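Local coordinates for protein torso (Bombyx mori, PDB 5AOQ) that acts as a probable receptor tyrosine kinase that binds prothoracicotropic hormone and relays it through MAPK signalling to start metamorphosis, at residues I173-W179 and P211-N217; I191-N197 and D222-H227; F50-S56 and L131-M135; L84-E89 and K116-S122. All coordinates share one frame; numbering follows the deposited sequence.

Contacts 1 and 2 belong to the second fibronectin type III domain, contacts 3 and 4 to the first, both extracellular. The two pairs lie on opposite sides of the chain's centre. Contact 1 pairs two strands of a three-stranded sheet, contact 2 the two inner strands of the four-stranded sheet packed against it; they touch where Phe213 packs on Ile191 and Ile226. Contact 4 is the buried centre of its sheet and mostly apolar. Contact 3, partly buried, reaches the same sheet through strand 134-140 and meets contact 4 where Trp134 packs on Ile86. Contact 2, also buried, adds a disulfide and a face covered by hormone, whereas contact 1 has charged residues on its exposed face.

Contact 1. Residues I173-W179 and P211-N217; sequences INGKFVW and PSFDVEN
The carbonyl of Phe213 takes the backbone N-H of Phe177, with 2.7 Å between Phe177 N and Phe213 O, and the CA-H of Lys176 also leans on this oxygen. Phe213 N answers to Phe177 O at 2.8 Å, which makes the two phenylalanines a hydrogen-bonded antiparallel pair; the next, Gly175 with Val215, rests on Gly175 N to Val215 O, its return bond being weak. The interior side carries Phe177, Phe213 and Val215. Phe177 CE1 meets Val215 CG2 obliquely, and Phe213 O lies in plane at the edge of the Phe177 ring. At Gly175 a side chain would probably compete with that ring for space. Trp179 CG sits between backbone N and carbonyl carbon (chi1 59°), which brings one indole face over Pro211, whose CG stands 3.9 Å from the centroid of the five-membered ring, a CH-pi contact; from the facing sheet Phe189 meets Trp179 edge-to-face. On the outer side Lys176 and Asp214 run side by side, with Lys176 NZ 4.5 Å from Asp214 OD1, beyond a salt bridge. Asn174 and Glu216 likewise lie alongside one another. Thus the aromatic rings and Val215 face the core of this fibronectin domain; the outer face is mainly polar, with Val178 among it.

Contact 2. Residues I191-N197 and D222-H227; sequences IANICQN and DECEIH
Asp222 spreads its flat carboxylate across two successive peptide N-H groups of the other segment: OD1 of Asp222 lies 3.0 Å from Gln196 N, and OD2 of Asp222 lies 3.0 Å from Asn197 N. Both bonds are bent and weak, and Gln196 N has a further weak one to Glu223 O at 3.5 Å. The side-chain amide of Asn197 is turned 59° from the carboxylate plane, and the imidazole of His227 is met obliquely by the carbonyl of Ala192. CG of Asp222 stands anti to its own N (chi1 -163°), which carries the acid across to the turn following strand 191-195. With an alanine here, Asn197 N would probably be left without its carboxylate partner and Gln196 N with that long, weak bond. Further along, the two strands pair as the central neighbours of a four-stranded antiparallel sheet in the second fibronectin domain. Ile194 and Glu225 exchange two nearly straight bonds, Ile194 N to Glu225 O at 2.9 Å and Glu225 N to Ile194 O at 2.8 Å; Ala192 and His227 also exchange two, the one from His227 N more bent. The inner face holds the disulfide of Cys195 and Cys224, its SG atoms 2.0 Å apart, and Ile226, whose CD1 lies alongside Ile191 CG2 at 3.8 Å. Outside, Ala192 and Ile194 give an apolar patch for Ile23 of the bound hormone chain, while Glu225 lies by Lys21 of that chain.

Contact 3. Residues F50-S56 and L131-M135; sequences FEETGIS and LQDWM
Apolar packing joins Phe50, Leu131 and Trp134. The methyl CD1 of Leu131 sits over the centre of the Phe50 ring, 3.3 Å from its centroid and 13° off the normal, a CH-pi contact. Trp134 comes to the same ring at its edge, in plane, with Trp134 CZ2 3.6 Å from Phe50 CE1. Both rings have CG anti to the carbonyl carbon (chi1 -77° for Phe50, -68° for Trp134), and each side chain extends to the interior, where Leu84 and Leu23 pack on them as well. Large flat groups fit this buried corner because they cover much hydrophobic surface. Thr53 adds its methyl: CG2 rests on the backbone near Gln132 O, while its hydroxyl OG1 bonds to the carbonyl of Asn49.

Backbone bonds make the second group. Trp134 N gives its hydrogen to Gly54 O at 2.8 Å, and Ser56 N gives its own to Trp134 O at 3.1 Å, the latter nearly straight. Glycine suits the place of Gly54, since a side chain would probably be pressed against the carboxylate of Asp133.

Across the contact the side-chain polar bonds are weak. Gly54 N lies 3.5 Å from Asp133 OD1, and Ser56 OG reaches Trp134 O at 3.4 Å.

Ile55 and Trp134 thereby form a parallel bridge, which adds a short, weakly bonded strand alongside strand 134-140, the outermost antiparallel strand of its sheet in the first, atypical, fibronectin type III domain.

Contact 4. Residues L84-E89 and K116-S122; sequences LFILME and KEYQIWS
At the middle of the four-stranded antiparallel sheet of the first fibronectin type III domain, Ile86 faces Trp121 and Met88 faces Gln119 as hydrogen-bonded pairs. Ile86 N binds Trp121 O at 2.8 Å, with the return bond of equal length, and both donors lie in the carbonyl plane. Gln119 N binds Met88 O at 2.7 Å on a lone pair. On this face Ile86 CG1 touches Trp121 CB at 3.6 Å. The side chains of Met88 and Trp121 cross at about a right angle, Met88 CG 3.8 Å from Trp121 CD1; the CB and CG methylenes touch the indole, and the bend at chi2 (-65°) takes the sulfur end away from the other strand. Trp121 NE1 is satisfied by the carbonyl of Tyr16, and Gln119 OE1 by the N-H of the same residue. Strand 83-88 has strand 98-101 as its other neighbour, and strand 118-124 has 134-140, so neither is an edge strand. The opposite face is largely apolar: Leu87 CD2 lies alongside Ile120 CG1 at 3.6 Å, and Phe85 CE2 comes against Ser122 CB, while Ser122 OG is hydrogen-bonded to Ser60 OG. Where the strand pair ends, Lys116 NZ meets Glu89 OE2 at 2.6 Å on the syn lone pair, a salt bridge made across extended chains. Were the glutamate an alanine, Lys116 would probably lose its carboxylate mate and move more freely.

Contact 1. Residues I173-W179 and P211-N217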
# COMPACT_ATOMS: atom_id res chain seq x y z
N ILE A 173 -16.26 -4.25 -26.23
CA ILE A 173 -17.58 -3.93 -25.67
C ILE A 173 -17.50 -2.85 -24.60
O ILE A 173 -16.73 -2.96 -23.64
CB ILE A 173 -18.24 -5.18 -25.05
CG1 ILE A 173 -18.25 -6.35 -26.04
CG2 ILE A 173 -19.66 -4.86 -24.57
CD1 ILE A 173 -19.08 -6.10 -27.28
N ASN A 174 -18.31 -1.80 -24.77
CA ASN A 174 -18.48 -0.78 -23.74
C ASN A 174 -19.88 -0.85 -23.14
O ASN A 174 -20.87 -0.94 -23.88
CB ASN A 174 -18.23 0.62 -24.31
CG ASN A 174 -16.75 0.93 -24.49
OD1 ASN A 174 -15.89 0.34 -23.83
ND2 ASN A 174 -16.45 1.86 -25.38
N GLY A 175 -19.97 -0.83 -21.81
CA GLY A 175 -21.23 -1.00 -21.12
C GLY A 175 -21.56 0.14 -20.17
O GLY A 175 -20.77 0.47 -19.29
N LYS A 176 -22.74 0.73 -20.36
CA LYS A 176 -23.20 1.84 -19.52
C LYS A 176 -24.31 1.39 -18.59
O LYS A 176 -25.22 0.66 -18.99
CB LYS A 176 -23.68 3.00 -20.39
CG LYS A 176 -24.05 4.25 -19.61
CD LYS A 176 -24.42 5.42 -20.52
CE LYS A 176 -23.21 5.95 -21.28
NZ LYS A 176 -23.55 7.15 -22.08
N PHE A 177 -24.23 1.82 -17.33
CA PHE A 177 -25.13 1.37 -16.27
C PHE A 177 -25.84 2.54 -15.61
O PHE A 177 -25.26 3.61 -15.41
CB PHE A 177 -24.35 0.58 -15.22
CG PHE A 177 -23.69 -0.66 -15.74
CD1 PHE A 177 -22.59 -0.58 -16.58
CD2 PHE A 177 -24.17 -1.91 -15.39
CE1 PHE A 177 -21.98 -1.72 -17.06
CE2 PHE A 177 -23.56 -3.06 -15.88
CZ PHE A 177 -22.47 -2.96 -16.71
N VAL A 178 -27.12 2.33 -15.29
CA VAL A 178 -27.94 3.36 -14.65
C VAL A 178 -28.91 2.70 -13.68
O VAL A 178 -29.27 1.53 -13.84
CB VAL A 178 -28.73 4.19 -15.70
CG1 VAL A 178 -29.62 5.22 -15.03
CG2 VAL A 178 -27.77 4.87 -16.67
N TRP A 179 -29.34 3.43 -12.65
CA TRP A 179 -30.31 2.92 -11.69
C TRP A 179 -31.19 4.04 -11.13
O TRP A 179 -30.82 5.21 -11.17
CB TRP A 179 -29.60 2.19 -10.56
CG TRP A 179 -28.61 3.03 -9.81
CD1 TRP A 179 -28.80 3.63 -8.60
CD2 TRP A 179 -27.28 3.36 -10.21
NE1 TRP A 179 -27.67 4.32 -8.22
CE2 TRP A 179 -26.72 4.17 -9.20
CE3 TRP A 179 -26.50 3.06 -11.33
CZ2 TRP A 179 -25.42 4.67 -9.28
CZ3 TRP A 179 -25.21 3.56 -11.41
CH2 TRP A 179 -24.69 4.35 -10.38
N PRO A 211 -27.59 9.31 -11.56
CA PRO A 211 -26.27 8.68 -11.61
C PRO A 211 -26.10 7.75 -12.81
O PRO A 211 -27.07 7.17 -13.28
CB PRO A 211 -26.21 7.89 -10.30
CG PRO A 211 -27.63 7.55 -10.02
CD PRO A 211 -28.43 8.73 -10.49
N SER A 212 -24.86 7.63 -13.28
CA SER A 212 -24.55 6.77 -14.41
C SER A 212 -23.13 6.25 -14.27
O SER A 212 -22.25 6.97 -13.81
CB SER A 212 -24.72 7.51 -15.73
OG SER A 212 -23.84 8.62 -15.80
N PHE A 213 -22.91 5.01 -14.69
CA PHE A 213 -21.59 4.39 -14.57
C PHE A 213 -21.18 3.71 -15.87
O PHE A 213 -21.87 2.83 -16.36
CB PHE A 213 -21.58 3.38 -13.43
CG PHE A 213 -20.25 2.72 -13.22
CD1 PHE A 213 -19.18 3.43 -12.72
CD2 PHE A 213 -20.07 1.38 -13.51
CE1 PHE A 213 -17.95 2.83 -12.52
CE2 PHE A 213 -18.85 0.77 -13.32
CZ PHE A 213 -17.79 1.49 -12.82
N ASP A 214 -20.04 4.13 -16.41
CA ASP A 214 -19.52 3.57 -17.65
C ASP A 214 -18.57 2.42 -17.35
O ASP A 214 -17.87 2.42 -16.33
CB ASP A 214 -18.81 4.64 -18.47
CG ASP A 214 -19.68 5.85 -18.73
OD1 ASP A 214 -20.92 5.69 -18.77
OD2 ASP A 214 -19.13 6.96 -18.89
N VAL A 215 -18.54 1.44 -18.25
CA VAL A 215 -17.61 0.32 -18.16
C VAL A 215 -17.01 0.04 -19.54
O VAL A 215 -17.69 0.17 -20.55
CB VAL A 215 -18.29 -0.95 -17.62
CG1 VAL A 215 -17.28 -2.09 -17.50
CG2 VAL A 215 -18.93 -0.67 -16.27
N GLU A 216 -15.74 -0.35 -19.55
CA GLU A 216 -15.04 -0.63 -20.80
C GLU A 216 -14.28 -1.95 -20.73
O GLU A 216 -14.18 -2.57 -19.67
CB GLU A 216 -14.07 0.51 -21.12
CG GLU A 216 -14.73 1.88 -21.17
CD GLU A 216 -13.74 3.00 -21.46
OE1 GLU A 216 -12.56 2.69 -21.74
OE2 GLU A 216 -14.15 4.18 -21.40
N ASN A 217 -13.75 -2.36 -21.88
CA ASN A 217 -12.96 -3.58 -21.99
C ASN A 217 -13.75 -4.84 -21.64
O ASN A 217 -13.17 -5.85 -21.25
CB ASN A 217 -11.72 -3.48 -21.10
CG ASN A 217 -11.03 -2.13 -21.21
OD1 ASN A 217 -11.10 -1.48 -22.25
ND2 ASN A 217 -10.38 -1.71 -20.13

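Contact 2. Residues I191-N197 and D222-H227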
# COMPACT_ATOMS: atom_id res chain seq x y z
N ILE A 191 -19.36 2.84 -6.56
CA ILE A 191 -19.59 1.75 -7.51
C ILE A 191 -18.38 0.83 -7.62
O ILE A 191 -17.24 1.29 -7.70
CB ILE A 191 -19.90 2.30 -8.92
CG1 ILE A 191 -21.06 3.29 -8.86
CG2 ILE A 191 -20.19 1.16 -9.89
CD1 ILE A 191 -20.63 4.71 -8.57
N ALA A 192 -18.66 -0.47 -7.64
CA ALA A 192 -17.63 -1.48 -7.89
C ALA A 192 -18.14 -2.47 -8.94
O ALA A 192 -19.26 -2.94 -8.85
CB ALA A 192 -17.27 -2.21 -6.61
N ASN A 193 -17.30 -2.78 -9.93
CA ASN A 193 -17.69 -3.70 -11.00
C ASN A 193 -16.58 -4.69 -11.35
O ASN A 193 -15.41 -4.31 -11.44
CB ASN A 193 -18.10 -2.93 -12.25
CG ASN A 193 -18.56 -3.84 -13.37
OD1 ASN A 193 -19.33 -4.78 -13.16
ND2 ASN A 193 -18.08 -3.58 -14.58
N ILE A 194 -16.96 -5.94 -11.55
CA ILE A 194 -16.01 -7.00 -11.89
C ILE A 194 -16.63 -8.00 -12.86
O ILE A 194 -17.85 -8.23 -12.83
CB ILE A 194 -15.51 -7.72 -10.62
CG1 ILE A 194 -14.44 -8.77 -10.95
CG2 ILE A 194 -16.68 -8.37 -9.88
CD1 ILE A 194 -13.18 -8.20 -11.56
N CYS A 195 -15.80 -8.59 -13.71
CA CYS A 195 -16.24 -9.63 -14.65
C CYS A 195 -15.28 -10.82 -14.63
O CYS A 195 -14.14 -10.69 -14.20
CB CYS A 195 -16.33 -9.07 -16.07
SG CYS A 195 -17.55 -7.77 -16.29
N GLN A 196 -15.76 -11.96 -15.12
CA GLN A 196 -14.97 -13.19 -15.12
C GLN A 196 -13.70 -13.07 -15.95
O GLN A 196 -12.71 -13.76 -15.68
CB GLN A 196 -15.82 -14.36 -15.65
CG GLN A 196 -15.16 -15.72 -15.56
CD GLN A 196 -16.03 -16.83 -16.13
OE1 GLN A 196 -17.22 -16.63 -16.38
NE2 GLN A 196 -15.43 -17.99 -16.35
N ASN A 197 -13.71 -12.19 -16.94
CA ASN A 197 -12.57 -12.02 -17.84
C ASN A 197 -12.24 -10.55 -18.11
O ASN A 197 -11.79 -10.19 -19.20
CB ASN A 197 -12.82 -12.75 -19.16
CG ASN A 197 -12.93 -14.25 -18.98
OD1 ASN A 197 -11.92 -14.95 -18.92
ND2 ASN A 197 -14.15 -14.75 -18.89
N ASP A 222 -19.82 -12.91 -21.05
CA ASP A 222 -19.09 -12.87 -19.79
C ASP A 222 -20.05 -12.68 -18.62
O ASP A 222 -20.94 -11.84 -18.67
CB ASP A 222 -18.05 -11.75 -19.81
CG ASP A 222 -17.00 -11.91 -18.72
OD1 ASP A 222 -17.30 -12.53 -17.68
OD2 ASP A 222 -15.87 -11.42 -18.92
N GLU A 223 -19.85 -13.47 -17.57
CA GLU A 223 -20.68 -13.39 -16.37
C GLU A 223 -20.12 -12.35 -15.40
O GLU A 223 -19.15 -12.62 -14.69
CB GLU A 223 -20.78 -14.76 -15.70
CG GLU A 223 -21.83 -14.85 -14.60
CD GLU A 223 -23.24 -14.66 -15.14
OE1 GLU A 223 -23.47 -14.95 -16.33
OE2 GLU A 223 -24.12 -14.23 -14.36
N CYS A 224 -20.73 -11.17 -15.38
CA CYS A 224 -20.24 -10.05 -14.57
C CYS A 224 -21.06 -9.82 -13.31
O CYS A 224 -22.14 -10.39 -13.13
CB CYS A 224 -20.25 -8.76 -15.39
SG CYS A 224 -19.21 -8.78 -16.87
N GLU A 225 -20.54 -8.96 -12.44
CA GLU A 225 -21.24 -8.54 -11.23
C GLU A 225 -20.84 -7.11 -10.86
O GLU A 225 -19.67 -6.73 -10.98
CB GLU A 225 -20.94 -9.49 -10.08
CG GLU A 225 -21.74 -9.20 -8.82
CD GLU A 225 -21.47 -10.19 -7.70
OE1 GLU A 225 -20.53 -11.00 -7.85
OE2 GLU A 225 -22.19 -10.16 -6.68
N ILE A 226 -21.82 -6.33 -10.42
CA ILE A 226 -21.61 -4.94 -10.03
C ILE A 226 -22.27 -4.65 -8.69
O ILE A 226 -23.42 -5.02 -8.45
CB ILE A 226 -22.14 -3.97 -11.12
CG1 ILE A 226 -21.73 -2.53 -10.80
CG2 ILE A 226 -23.66 -4.08 -11.27
CD1 ILE A 226 -22.11 -1.52 -11.87
N HIS A 227 -21.51 -4.02 -7.79
CA HIS A 227 -22.03 -3.58 -6.50
C HIS A 227 -22.22 -2.07 -6.50
O HIS A 227 -21.31 -1.32 -6.85
CB HIS A 227 -21.08 -3.99 -5.37
CG HIS A 227 -20.59 -5.40 -5.47
ND1 HIS A 227 -21.32 -6.47 -5.02
CD2 HIS A 227 -19.43 -5.90 -5.95
CE1 HIS A 227 -20.64 -7.58 -5.23
NE2 HIS A 227 -19.49 -7.27 -5.79

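Contact 3. Residues F50-S56 and L131-M135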
# COMPACT_ATOMS: atom_id res chain seq x y z
N PHE A 50 -0.37 28.23 9.66
CA PHE A 50 -1.67 28.06 10.31
C PHE A 50 -1.78 28.85 11.61
O PHE A 50 -2.88 29.11 12.09
CB PHE A 50 -1.94 26.58 10.58
CG PHE A 50 -2.34 25.80 9.37
CD1 PHE A 50 -3.67 25.71 9.00
CD2 PHE A 50 -1.40 25.15 8.60
CE1 PHE A 50 -4.05 24.99 7.89
CE2 PHE A 50 -1.77 24.43 7.48
CZ PHE A 50 -3.10 24.35 7.13
N GLU A 51 -0.64 29.22 12.17
CA GLU A 51 -0.60 29.91 13.45
C GLU A 51 -0.74 31.43 13.27
O GLU A 51 -0.99 32.15 14.24
CB GLU A 51 0.68 29.56 14.20
CG GLU A 51 0.68 28.13 14.73
CD GLU A 51 1.99 27.75 15.41
OE1 GLU A 51 3.05 27.93 14.79
OE2 GLU A 51 1.94 27.25 16.55
N GLU A 52 -0.58 31.90 12.04
CA GLU A 52 -0.72 33.31 11.72
C GLU A 52 -2.08 33.62 11.09
O GLU A 52 -2.36 34.76 10.74
CB GLU A 52 0.39 33.77 10.77
CG GLU A 52 1.77 33.82 11.40
CD GLU A 52 2.82 34.39 10.47
OE1 GLU A 52 2.58 34.39 9.24
OE2 GLU A 52 3.88 34.83 10.95
N THR A 53 -2.91 32.59 10.95
CA THR A 53 -4.22 32.75 10.32
C THR A 53 -5.30 33.05 11.36
O THR A 53 -5.25 32.54 12.48
CB THR A 53 -4.62 31.48 9.54
OG1 THR A 53 -3.52 31.06 8.72
CG2 THR A 53 -5.83 31.74 8.67
N GLY A 54 -6.26 33.88 10.99
CA GLY A 54 -7.31 34.32 11.89
C GLY A 54 -8.66 33.70 11.58
O GLY A 54 -8.73 32.67 10.91
N ILE A 55 -9.72 34.33 12.08
CA ILE A 55 -11.08 33.84 11.89
C ILE A 55 -12.03 35.00 11.60
O ILE A 55 -12.09 35.96 12.37
CB ILE A 55 -11.59 33.06 13.12
CG1 ILE A 55 -10.67 31.87 13.41
CG2 ILE A 55 -13.02 32.58 12.90
CD1 ILE A 55 -10.96 31.18 14.72
N SER A 56 -12.77 34.91 10.50
CA SER A 56 -13.65 36.00 10.08
C SER A 56 -15.10 35.79 10.52
O SER A 56 -15.49 34.69 10.91
CB SER A 56 -13.60 36.14 8.55
OG SER A 56 -14.16 35.01 7.92
N LEU A 131 -2.76 31.26 4.00
CA LEU A 131 -4.11 30.98 4.48
C LEU A 131 -4.80 32.25 4.94
O LEU A 131 -4.32 32.90 5.87
CB LEU A 131 -4.07 29.97 5.62
CG LEU A 131 -3.55 28.58 5.29
CD1 LEU A 131 -3.10 27.88 6.55
CD2 LEU A 131 -4.63 27.77 4.58
N GLN A 132 -5.90 32.60 4.30
CA GLN A 132 -6.73 33.70 4.80
C GLN A 132 -7.63 33.15 5.90
O GLN A 132 -7.79 31.94 6.03
CB GLN A 132 -7.54 34.34 3.67
CG GLN A 132 -8.60 33.45 3.04
CD GLN A 132 -9.30 34.13 1.87
OE1 GLN A 132 -10.52 34.17 1.81
NE2 GLN A 132 -8.51 34.67 0.94
N ASP A 133 -8.20 34.05 6.69
CA ASP A 133 -8.91 33.68 7.91
C ASP A 133 -10.00 32.63 7.69
O ASP A 133 -10.71 32.65 6.68
CB ASP A 133 -9.52 34.94 8.54
CG ASP A 133 -8.46 35.96 8.93
OD1 ASP A 133 -7.34 35.89 8.38
OD2 ASP A 133 -8.76 36.83 9.77
N TRP A 134 -10.12 31.72 8.65
CA TRP A 134 -11.07 30.61 8.57
C TRP A 134 -12.52 31.10 8.54
O TRP A 134 -12.86 32.10 9.16
CB TRP A 134 -10.87 29.66 9.75
CG TRP A 134 -9.57 28.92 9.70
CD1 TRP A 134 -8.41 29.24 10.35
CD2 TRP A 134 -9.30 27.72 8.96
NE1 TRP A 134 -7.44 28.31 10.06
CE2 TRP A 134 -7.96 27.37 9.21
CE3 TRP A 134 -10.07 26.91 8.12
CZ2 TRP A 134 -7.36 26.25 8.63
CZ3 TRP A 134 -9.47 25.80 7.55
CH2 TRP A 134 -8.14 25.48 7.81
N MET A 135 -13.36 30.37 7.81
CA MET A 135 -14.78 30.67 7.73
C MET A 135 -15.59 29.53 8.35
O MET A 135 -15.40 28.36 8.02
CB MET A 135 -15.21 30.89 6.27
CG MET A 135 -14.47 32.04 5.60
SD MET A 135 -15.13 32.46 3.98
CE MET A 135 -14.01 33.77 3.50

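Contact 4. Residues L84-E89 and K116-S122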
# COMPACT_ATOMS: atom_id res chain seq x y z
N LEU A 84 -8.89 25.00 1.07
CA LEU A 84 -8.57 24.06 2.15
C LEU A 84 -9.76 23.90 3.08
O LEU A 84 -10.41 24.88 3.45
CB LEU A 84 -7.34 24.52 2.93
CG LEU A 84 -6.99 23.73 4.20
CD1 LEU A 84 -6.69 22.28 3.89
CD2 LEU A 84 -5.82 24.38 4.91
N PHE A 85 -10.03 22.65 3.46
CA PHE A 85 -11.14 22.33 4.35
C PHE A 85 -10.68 21.42 5.48
O PHE A 85 -9.88 20.51 5.26
CB PHE A 85 -12.27 21.66 3.57
CG PHE A 85 -12.80 22.51 2.47
CD1 PHE A 85 -12.14 22.56 1.25
CD2 PHE A 85 -13.94 23.26 2.64
CE1 PHE A 85 -12.61 23.35 0.23
CE2 PHE A 85 -14.42 24.05 1.62
CZ PHE A 85 -13.75 24.10 0.42
N ILE A 86 -11.18 21.68 6.68
CA ILE A 86 -10.85 20.86 7.85
C ILE A 86 -12.08 20.53 8.70
O ILE A 86 -13.06 21.28 8.70
CB ILE A 86 -9.81 21.56 8.74
CG1 ILE A 86 -10.35 22.91 9.23
CG2 ILE A 86 -8.50 21.74 7.99
CD1 ILE A 86 -9.49 23.60 10.26
N LEU A 87 -12.00 19.41 9.41
CA LEU A 87 -13.03 19.01 10.37
C LEU A 87 -12.53 19.21 11.80
O LEU A 87 -11.46 18.73 12.16
CB LEU A 87 -13.41 17.54 10.17
CG LEU A 87 -14.11 17.16 8.86
CD1 LEU A 87 -14.37 15.66 8.83
CD2 LEU A 87 -15.42 17.92 8.69
N MET A 88 -13.32 19.93 12.60
CA MET A 88 -12.91 20.31 13.94
C MET A 88 -13.74 19.67 15.04
O MET A 88 -14.97 19.69 15.01
CB MET A 88 -12.97 21.83 14.09
CG MET A 88 -11.68 22.51 13.68
SD MET A 88 -10.32 22.05 14.76
CE MET A 88 -8.94 22.18 13.62
N GLU A 89 -13.03 19.11 16.02
CA GLU A 89 -13.62 18.43 17.17
C GLU A 89 -13.33 19.23 18.45
O GLU A 89 -12.56 20.19 18.41
CB GLU A 89 -13.06 17.00 17.25
CG GLU A 89 -13.08 16.33 18.62
CD GLU A 89 -12.51 14.93 18.59
OE1 GLU A 89 -12.00 14.51 17.53
OE2 GLU A 89 -12.59 14.24 19.63
N LYS A 116 -18.01 10.88 16.04
CA LYS A 116 -17.76 12.15 16.71
C LYS A 116 -18.39 13.31 15.95
O LYS A 116 -18.49 13.27 14.73
CB LYS A 116 -16.25 12.40 16.84
CG LYS A 116 -15.53 11.48 17.81
CD LYS A 116 -14.08 11.90 17.95
CE LYS A 116 -13.40 11.18 19.11
NZ LYS A 116 -12.01 11.68 19.33
N GLU A 117 -18.82 14.33 16.69
CA GLU A 117 -19.28 15.57 16.07
C GLU A 117 -18.08 16.36 15.60
O GLU A 117 -17.08 16.50 16.32
CB GLU A 117 -20.10 16.40 17.05
CG GLU A 117 -21.58 16.06 17.09
CD GLU A 117 -22.42 17.17 17.70
OE1 GLU A 117 -21.86 18.02 18.41
OE2 GLU A 117 -23.65 17.18 17.46
N TYR A 118 -18.17 16.89 14.38
CA TYR A 118 -17.13 17.75 13.84
C TYR A 118 -17.75 19.04 13.31
O TYR A 118 -18.96 19.11 13.10
CB TYR A 118 -16.36 17.06 12.71
CG TYR A 118 -15.56 15.86 13.16
CD1 TYR A 118 -14.26 16.00 13.61
CD2 TYR A 118 -16.10 14.58 13.12
CE1 TYR A 118 -13.51 14.91 14.02
CE2 TYR A 118 -15.37 13.48 13.52
CZ TYR A 118 -14.07 13.65 13.97
OH TYR A 118 -13.34 12.56 14.37
N GLN A 119 -16.91 20.05 13.12
CA GLN A 119 -17.34 21.26 12.43
C GLN A 119 -16.41 21.54 11.25
O GLN A 119 -15.19 21.52 11.39
CB GLN A 119 -17.35 22.46 13.38
CG GLN A 119 -17.98 23.71 12.75
CD GLN A 119 -18.04 24.88 13.71
OE1 GLN A 119 -17.27 24.95 14.67
NE2 GLN A 119 -18.96 25.80 13.45
N ILE A 120 -17.01 21.81 10.10
CA ILE A 120 -16.25 22.08 8.89
C ILE A 120 -15.74 23.52 8.91
O ILE A 120 -16.48 24.44 9.27
CB ILE A 120 -17.09 21.86 7.62
CG1 ILE A 120 -17.76 20.48 7.65
CG2 ILE A 120 -16.23 22.01 6.37
CD1 ILE A 120 -18.78 20.27 6.55
N TRP A 121 -14.48 23.70 8.54
CA TRP A 121 -13.91 25.04 8.37
C TRP A 121 -13.16 25.12 7.04
O TRP A 121 -12.37 24.23 6.71
CB TRP A 121 -12.98 25.38 9.53
CG TRP A 121 -13.70 25.61 10.83
CD1 TRP A 121 -14.10 24.66 11.72
CD2 TRP A 121 -14.11 26.86 11.37
NE1 TRP A 121 -14.73 25.24 12.79
CE2 TRP A 121 -14.75 26.60 12.60
CE3 TRP A 121 -14.00 28.19 10.94
CZ2 TRP A 121 -15.27 27.61 13.40
CZ3 TRP A 121 -14.52 29.19 11.74
CH2 TRP A 121 -15.15 28.90 12.96
N SER A 122 -13.43 26.20 6.30
CA SER A 122 -12.90 26.36 4.94
C SER A 122 -11.95 27.55 4.82
O SER A 122 -12.03 28.50 5.60
CB SER A 122 -14.06 26.53 3.95
OG SER A 122 -14.77 27.73 4.18